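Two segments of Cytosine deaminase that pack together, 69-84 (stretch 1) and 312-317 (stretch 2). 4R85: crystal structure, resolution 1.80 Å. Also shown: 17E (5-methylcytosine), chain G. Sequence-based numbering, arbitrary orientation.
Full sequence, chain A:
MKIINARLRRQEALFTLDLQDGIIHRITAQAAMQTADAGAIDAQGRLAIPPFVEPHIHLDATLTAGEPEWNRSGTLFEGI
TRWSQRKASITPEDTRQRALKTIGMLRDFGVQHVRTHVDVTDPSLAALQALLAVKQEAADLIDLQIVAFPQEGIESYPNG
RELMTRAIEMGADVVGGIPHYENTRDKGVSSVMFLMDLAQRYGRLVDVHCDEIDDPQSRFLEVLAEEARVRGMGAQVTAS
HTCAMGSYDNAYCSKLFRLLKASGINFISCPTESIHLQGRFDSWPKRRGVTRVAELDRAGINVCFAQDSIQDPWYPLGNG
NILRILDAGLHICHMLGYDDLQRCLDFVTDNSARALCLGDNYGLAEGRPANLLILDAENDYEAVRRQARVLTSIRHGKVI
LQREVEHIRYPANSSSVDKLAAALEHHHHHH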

# COMPACT_ATOMS: atom_id res chain seq x y z
N GLU A 69 -10.78 -10.68 22.21
CA GLU A 69 -11.75 -10.27 21.20
C GLU A 69 -11.17 -9.21 20.26
O GLU A 69 -10.08 -8.70 20.48
CB GLU A 69 -13.07 -9.81 21.83
CG GLU A 69 -12.95 -8.64 22.78
CD GLU A 69 -14.23 -8.42 23.59
OE1 GLU A 69 -15.21 -7.89 23.03
OE2 GLU A 69 -14.24 -8.79 24.78
N TRP A 70 -11.93 -8.90 19.21
CA TRP A 70 -11.45 -8.01 18.16
C TRP A 70 -11.71 -6.52 18.42
O TRP A 70 -12.67 -6.16 19.10
CB TRP A 70 -12.07 -8.42 16.81
CG TRP A 70 -11.50 -9.69 16.28
CD1 TRP A 70 -11.97 -10.95 16.50
CD2 TRP A 70 -10.35 -9.82 15.45
NE1 TRP A 70 -11.18 -11.87 15.85
CE2 TRP A 70 -10.18 -11.20 15.19
CE3 TRP A 70 -9.45 -8.92 14.88
CZ2 TRP A 70 -9.14 -11.69 14.40
CZ3 TRP A 70 -8.42 -9.40 14.09
CH2 TRP A 70 -8.27 -10.77 13.86
N ASN A 71 -10.83 -5.68 17.88
CA ASN A 71 -11.04 -4.24 17.84
C ASN A 71 -12.07 -3.93 16.75
O ASN A 71 -11.72 -3.80 15.59
CB ASN A 71 -9.71 -3.54 17.54
CG ASN A 71 -9.79 -2.01 17.61
OD1 ASN A 71 -10.87 -1.43 17.60
ND2 ASN A 71 -8.64 -1.36 17.66
N ARG A 72 -13.34 -3.80 17.13
CA ARG A 72 -14.40 -3.68 16.14
C ARG A 72 -14.49 -2.30 15.50
O ARG A 72 -14.89 -2.16 14.35
CB ARG A 72 -15.76 -4.02 16.75
CG ARG A 72 -15.88 -5.43 17.31
CD ARG A 72 -17.24 -5.61 17.95
NE ARG A 72 -17.15 -6.04 19.35
CZ ARG A 72 -17.01 -5.21 20.38
NH1 ARG A 72 -16.94 -3.90 20.19
NH2 ARG A 72 -16.95 -5.70 21.62
N SER A 73 -14.12 -1.27 16.26
CA SER A 73 -14.28 0.10 15.79
C SER A 73 -13.06 0.57 15.00
O SER A 73 -13.13 1.59 14.32
CB SER A 73 -14.54 1.04 16.96
OG SER A 73 -13.40 1.11 17.82
N GLY A 74 -11.96 -0.17 15.11
CA GLY A 74 -10.70 0.19 14.48
C GLY A 74 -10.12 1.49 14.99
O GLY A 74 -9.54 2.27 14.21
N THR A 75 -10.29 1.74 16.29
CA THR A 75 -9.78 2.96 16.91
C THR A 75 -8.62 2.69 17.86
O THR A 75 -8.45 1.57 18.36
CB THR A 75 -10.86 3.74 17.69
OG1 THR A 75 -11.35 2.94 18.78
CG2 THR A 75 -12.02 4.11 16.78
N LEU A 76 -7.82 3.73 18.08
CA LEU A 76 -6.74 3.69 19.06
C LEU A 76 -7.29 3.28 20.42
O LEU A 76 -6.72 2.43 21.11
CB LEU A 76 -6.09 5.07 19.18
CG LEU A 76 -5.06 5.21 20.30
CD1 LEU A 76 -3.88 4.28 20.05
CD2 LEU A 76 -4.59 6.67 20.44
N PHE A 77 -8.41 3.88 20.80
CA PHE A 77 -8.93 3.70 22.16
C PHE A 77 -9.49 2.32 22.43
O PHE A 77 -9.24 1.75 23.49
CB PHE A 77 -9.93 4.80 22.51
CG PHE A 77 -9.42 6.19 22.24
CD1 PHE A 77 -10.04 7.01 21.32
CD2 PHE A 77 -8.28 6.64 22.88
CE1 PHE A 77 -9.54 8.28 21.05
CE2 PHE A 77 -7.78 7.90 22.62
CZ PHE A 77 -8.41 8.73 21.71
N GLU A 78 -10.25 1.77 21.48
CA GLU A 78 -10.69 0.38 21.64
C GLU A 78 -9.47 -0.54 21.63
O GLU A 78 -9.42 -1.52 22.35
CB GLU A 78 -11.70 -0.04 20.57
CG GLU A 78 -12.18 -1.48 20.79
CD GLU A 78 -13.31 -1.93 19.89
OE1 GLU A 78 -13.62 -3.13 19.91
OE2 GLU A 78 -13.91 -1.08 19.18
N GLY A 79 -8.46 -0.19 20.83
CA GLY A 79 -7.23 -0.97 20.79
C GLY A 79 -6.61 -1.11 22.17
O GLY A 79 -6.19 -2.20 22.58
N ILE A 80 -6.54 0.01 22.89
CA ILE A 80 -6.01 0.02 24.25
C ILE A 80 -6.87 -0.83 25.19
O ILE A 80 -6.35 -1.58 26.02
CB ILE A 80 -5.91 1.46 24.79
CG1 ILE A 80 -4.90 2.25 23.95
CG2 ILE A 80 -5.55 1.46 26.29
CD1 ILE A 80 -4.96 3.76 24.14
N THR A 81 -8.18 -0.73 25.04
CA THR A 81 -9.08 -1.57 25.84
C THR A 81 -8.82 -3.06 25.60
O THR A 81 -8.76 -3.85 26.55
CB THR A 81 -10.55 -1.25 25.54
OG1 THR A 81 -10.82 0.09 25.94
CG2 THR A 81 -11.49 -2.22 26.29
N ARG A 82 -8.65 -3.44 24.33
CA ARG A 82 -8.45 -4.84 23.98
C ARG A 82 -7.10 -5.33 24.49
O ARG A 82 -6.97 -6.47 24.95
CB ARG A 82 -8.53 -5.05 22.47
CG ARG A 82 -9.89 -4.73 21.87
CD ARG A 82 -10.97 -5.75 22.27
NE ARG A 82 -12.29 -5.21 21.93
CZ ARG A 82 -13.22 -4.89 22.81
NH1 ARG A 82 -14.37 -4.38 22.40
NH2 ARG A 82 -13.01 -5.08 24.11
N TRP A 83 -6.09 -4.46 24.40
CA TRP A 83 -4.76 -4.79 24.87
C TRP A 83 -4.78 -5.00 26.37
O TRP A 83 -4.12 -5.91 26.89
CB TRP A 83 -3.77 -3.68 24.49
CG TRP A 83 -2.40 -3.88 25.08
CD1 TRP A 83 -1.72 -3.01 25.89
CD2 TRP A 83 -1.54 -5.02 24.90
NE1 TRP A 83 -0.49 -3.54 26.22
CE2 TRP A 83 -0.36 -4.77 25.63
CE3 TRP A 83 -1.66 -6.23 24.21
CZ2 TRP A 83 0.70 -5.68 25.68
CZ3 TRP A 83 -0.61 -7.14 24.25
CH2 TRP A 83 0.56 -6.86 24.98
N SER A 84 -5.52 -4.15 27.07
CA SER A 84 -5.69 -4.31 28.51
C SER A 84 -6.27 -5.69 28.87
O SER A 84 -5.83 -6.32 29.83
CB SER A 84 -6.57 -3.18 29.06
OG SER A 84 -6.67 -3.28 30.47
N ASP A 312 -1.91 -7.07 15.68
CA ASP A 312 -2.05 -6.80 17.10
C ASP A 312 -3.44 -6.19 17.40
O ASP A 312 -4.29 -6.14 16.50
CB ASP A 312 -0.83 -5.97 17.59
CG ASP A 312 -0.86 -4.51 17.15
OD1 ASP A 312 0.14 -3.81 17.40
OD2 ASP A 312 -1.87 -4.05 16.58
N PRO A 313 -3.70 -5.74 18.65
CA PRO A 313 -5.07 -5.25 18.89
C PRO A 313 -5.45 -3.99 18.09
O PRO A 313 -6.64 -3.69 18.00
CB PRO A 313 -5.06 -4.91 20.39
CG PRO A 313 -3.96 -5.73 20.97
CD PRO A 313 -2.92 -5.79 19.90
N TRP A 314 -4.48 -3.29 17.52
CA TRP A 314 -4.75 -2.05 16.80
C TRP A 314 -4.83 -2.25 15.28
O TRP A 314 -5.49 -1.48 14.58
CB TRP A 314 -3.68 -0.98 17.11
CG TRP A 314 -3.75 -0.51 18.52
CD1 TRP A 314 -4.49 0.53 19.01
CD2 TRP A 314 -3.05 -1.07 19.64
NE1 TRP A 314 -4.29 0.65 20.37
CE2 TRP A 314 -3.41 -0.32 20.78
CE3 TRP A 314 -2.14 -2.13 19.79
CZ2 TRP A 314 -2.91 -0.61 22.06
CZ3 TRP A 314 -1.64 -2.42 21.06
CH2 TRP A 314 -2.03 -1.66 22.18
N TYR A 315 -4.16 -3.27 14.78
CA TYR A 315 -3.95 -3.41 13.34
C TYR A 315 -3.87 -4.88 12.93
O TYR A 315 -2.98 -5.59 13.38
CB TYR A 315 -2.67 -2.66 12.97
CG TYR A 315 -2.33 -2.66 11.50
CD1 TYR A 315 -1.35 -3.51 10.99
CD2 TYR A 315 -2.96 -1.79 10.61
CE1 TYR A 315 -1.01 -3.49 9.64
CE2 TYR A 315 -2.62 -1.76 9.26
CZ TYR A 315 -1.65 -2.62 8.79
OH TYR A 315 -1.31 -2.61 7.44
N PRO A 316 -4.81 -5.34 12.09
CA PRO A 316 -4.92 -6.79 11.88
C PRO A 316 -3.96 -7.36 10.83
O PRO A 316 -3.87 -8.59 10.71
CB PRO A 316 -6.38 -6.97 11.43
CG PRO A 316 -6.73 -5.66 10.76
CD PRO A 316 -5.92 -4.59 11.48
N LEU A 317 -3.27 -6.50 10.10
CA LEU A 317 -2.37 -6.97 9.05
C LEU A 317 -0.90 -6.86 9.47
O LEU A 317 -0.59 -6.86 10.67
CB LEU A 317 -2.64 -6.23 7.74
CG LEU A 317 -4.04 -6.51 7.15
CD1 LEU A 317 -4.29 -5.64 5.92
CD2 LEU A 317 -4.19 -7.98 6.79
N1 17E G . -0.53 1.84 21.47
C2 17E G . -0.67 3.11 21.10
O2 17E G . -0.93 4.07 22.04
N3 17E G . -0.55 3.48 19.82
C4 17E G . -0.29 2.56 18.87
N4 17E G . -0.16 2.97 17.50
C5 17E G . -0.14 1.22 19.21
C6 17E G . -0.27 0.88 20.56
CM5 17E G . 0.15 0.19 18.17
O HOH W 1 -8.18 -6.56 17.03

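How can an irregular stretch lie so close to a helix? Stretch 1 runs as a loop from 69 and enters a helix at 76, while stretch 2 has no regular helix or strand. The backbones come nearest at G79 and W314, with the two CA atoms 4.8 Å apart. G79 has no side chain, and that absence makes the fit possible: a CB built there would lie 2.1 Å from W314 CD1, a clash. Instead G79 CA sits over one face of the indole, 3.7 Å from the centroid of its five-membered ring, in a CH-pi contact. The opposite face is given to 5-methylcytosine, whose C6 lies 3.4 Å from W314 CE2, so the tryptophan is sandwiched between helix backbone and bound base.

What satisfies the indole nitrogen of W314? Its NE1 donates to L76 O at 3.1 Å, with the acceptor near the ring plane, although the N-H...O angle of 138° leaves the bond bent. That carbonyl also takes the helical bond from I80 N, 3.0 Å from L76 O, so it serves two donors. W314 NE1 and I80 N are themselves only 3.4 Å apart, but both are donors and no bond joins them; both instead donate to L76 O. Apolar side-chain contacts also surround the ring: L76 CD1 lies 3.9 Å from W314 CD1, I80 CG1 4.0 Å from W314 CZ2, and W83 CB 3.5 Å from W314 CH2. The W83 and W314 rings meet obliquely, their planes at 45°.

How does the loop ahead of the helix hold stretch 2? Through N71, whose side-chain ND2 and backbone N both reach toward P313 O, ND2 directly and N by way of a water. Its ND2 donates across the contact to P313 O at 3.1 Å and within its own stretch to T75 O at 3.0 Å, so both amide hydrogens can be used. OD1 turns back to the loop, accepting weak bonds from G74 N at 3.0 Å and T75 N at 3.5 Å. A water adds a second link: it accepts from N71 N at 2.9 Å and donates weakly to P313 O, 3.4 Å from the water oxygen. The carbonyl of P313 is thus reached both directly and through solvent. T75 O likewise has two donors, since G79 N also bonds to it at 3.0 Å.

What do the prolines and charged groups contribute? P313 packs by its ring, with CB 3.7 Å from G79 O and 4.0 Å from R82 CB, and CG 4.0 Å from W83 CE3. P316 CB meets the edge of the W70 ring, 4.1 Å from CZ3. The end of R82 leads away from stretch 2, and its NE and NH1 are satisfied within stretch 1: NE donates to W70 O at 3.0 Å, and NH1 forms a salt bridge with E78 OE1 at 2.9 Å. In stretch 2, D312 OD2 accepts from W314 N at 2.9 Å and weakly from Y315 N at 3.0 Å, bracing the turn that carries the tryptophan.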